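Local coordinates for endo-1,4-beta-xylanase I (Hypocrea jecorina, PDB 1XYN), which hydrolyses the internal beta-1,4-xylosidic bonds of xylan, a plant cell wall hemicellulose, to release xylooligosaccharides and xylose, at the interface of chains A and B. Coordinates in Å, arbitrary orientation; residue numbers count along the deposited sequence, not the author numbering. Chains: chain A/B, Endo-1,4-beta-xylanase I.

The interface of chains A and B. Residues chain A 109-112; chain B 88, 109-110, 112.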
# COMPACT_ATOMS: atom_id res chain seq x y z
N ARG A 109 1.45 6.34 7.25
CA ARG A 109 1.02 5.30 6.34
C ARG A 109 0.25 4.28 7.17
O ARG A 109 0.82 3.60 8.02
CB ARG A 109 2.25 4.66 5.68
CG ARG A 109 2.88 5.50 4.58
CD ARG A 109 1.93 5.59 3.40
NE ARG A 109 2.37 6.50 2.34
CZ ARG A 109 1.62 6.86 1.30
NH1 ARG A 109 0.39 6.39 1.16
NH2 ARG A 109 2.11 7.71 0.39
N VAL A 110 -1.07 4.23 6.97
CA VAL A 110 -1.92 3.30 7.71
C VAL A 110 -2.08 1.97 6.99
O VAL A 110 -2.41 1.95 5.80
CB VAL A 110 -3.32 3.91 7.97
CG1 VAL A 110 -4.28 2.85 8.49
CG2 VAL A 110 -3.21 5.05 8.97
N ASN A 111 -1.84 0.88 7.70
CA ASN A 111 -1.96 -0.48 7.14
C ASN A 111 -1.21 -0.60 5.83
O ASN A 111 -1.78 -1.00 4.81
CB ASN A 111 -3.43 -0.84 6.93
CG ASN A 111 -4.23 -0.82 8.22
OD1 ASN A 111 -3.75 -1.26 9.27
ND2 ASN A 111 -5.45 -0.30 8.14
N GLU A 112 0.05 -0.19 5.84
CA GLU A 112 0.89 -0.24 4.66
C GLU A 112 1.99 -1.28 4.84
O GLU A 112 2.41 -1.56 5.96
CB GLU A 112 1.52 1.13 4.40
CG GLU A 112 0.49 2.24 4.19
CD GLU A 112 -0.40 2.01 2.99
OE1 GLU A 112 0.10 1.51 1.95
OE2 GLU A 112 -1.61 2.35 3.07
N GLN B 88 -10.74 2.56 9.85
CA GLN B 88 -10.17 3.79 9.30
C GLN B 88 -11.14 4.65 8.50
O GLN B 88 -12.00 4.14 7.77
CB GLN B 88 -8.95 3.46 8.43
CG GLN B 88 -7.77 2.90 9.19
CD GLN B 88 -7.22 3.87 10.22
OE1 GLN B 88 -6.66 4.92 9.87
NE2 GLN B 88 -7.37 3.54 11.50
N ARG B 109 -7.37 6.37 0.14
CA ARG B 109 -6.12 5.65 0.03
C ARG B 109 -5.24 6.44 -0.93
O ARG B 109 -5.53 6.54 -2.12
CB ARG B 109 -6.39 4.24 -0.51
CG ARG B 109 -6.97 3.28 0.53
CD ARG B 109 -5.92 2.99 1.60
NE ARG B 109 -6.42 2.19 2.71
CZ ARG B 109 -5.73 1.96 3.83
NH1 ARG B 109 -4.51 2.47 3.99
NH2 ARG B 109 -6.27 1.24 4.81
N VAL B 110 -4.19 7.06 -0.40
CA VAL B 110 -3.28 7.86 -1.21
C VAL B 110 -2.11 7.04 -1.74
O VAL B 110 -1.44 6.34 -0.98
CB VAL B 110 -2.72 9.07 -0.42
CG1 VAL B 110 -1.58 9.73 -1.17
CG2 VAL B 110 -3.84 10.08 -0.17
N GLU B 112 -1.96 4.28 -3.46
CA GLU B 112 -2.12 2.88 -3.12
C GLU B 112 -2.36 2.06 -4.38
O GLU B 112 -2.88 2.57 -5.37
CB GLU B 112 -3.30 2.71 -2.17
CG GLU B 112 -3.16 3.48 -0.86
CD GLU B 112 -1.96 3.05 -0.04
OE1 GLU B 112 -1.66 1.84 -0.01
OE2 GLU B 112 -1.32 3.93 0.58
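Apolar contact is slight in this patch and falls to A:Val110, whose CG1, anti to the backbone N (chi1 169°), meets the bent side chain of B:Gln88 tip to tip. The methyl CG1 of A:Val110 lies 3.6 Å from CG of B:Gln88, but the glutamine is poorly ordered, so the packing is probably loose. Next to it, A:Asn111, in a left-handed backbone conformation, crosses B:Arg109 obliquely, with its amide nitrogen ND2 at the edge of the guanidinium.

Moving outward, polarity takes over, and the pair illustrates how one cationic group can serve both backbone and side chain. B:Arg109 is bent at chi2 and then extended, bringing its NH1 2.8 Å from the carbonyl O of A:Val110 in a hydrogen bond of 153° at the hydrogen. The acceptor lies nearly in the guanidinium plane, whereas the donor sits above the carbonyl plane. The same NH1 forms a salt bridge with the carboxylate OE2 of A:Glu112 at 3.0 Å; its N-H points elsewhere, so this attraction is electrostatic. An alanine in place of B:Arg109 would remove this donor and its charge, and would probably loosen the hold on the A:Val110 carbonyl and leave A:Glu112 less well balanced against its glutamate twin. Two-fold symmetry repeats the arrangement from A:Arg109 to B:Val110 and B:Glu112.

Between the two arginines the glutamates meet head-on, their carboxylate planes turned 59° apart. OE1 of A:Glu112 is 2.7 Å from OE1 of B:Glu112, a clash if both are ionised; a shared proton, with the flanking guanidinium groups offsetting remaining charge, could relieve it.

The 109-112 segments, which in GH11 enzymes lead into the thumb, face each other here, with B:Gln88 joining from a neighbouring loop; the centre of the contact is about 10 Å from A:Glu75, the nucleophile. Because the arginine is also an inferred substrate-binding residue, pairing here may compete with xylan binding, although the dimer itself may be a product of crystal packing.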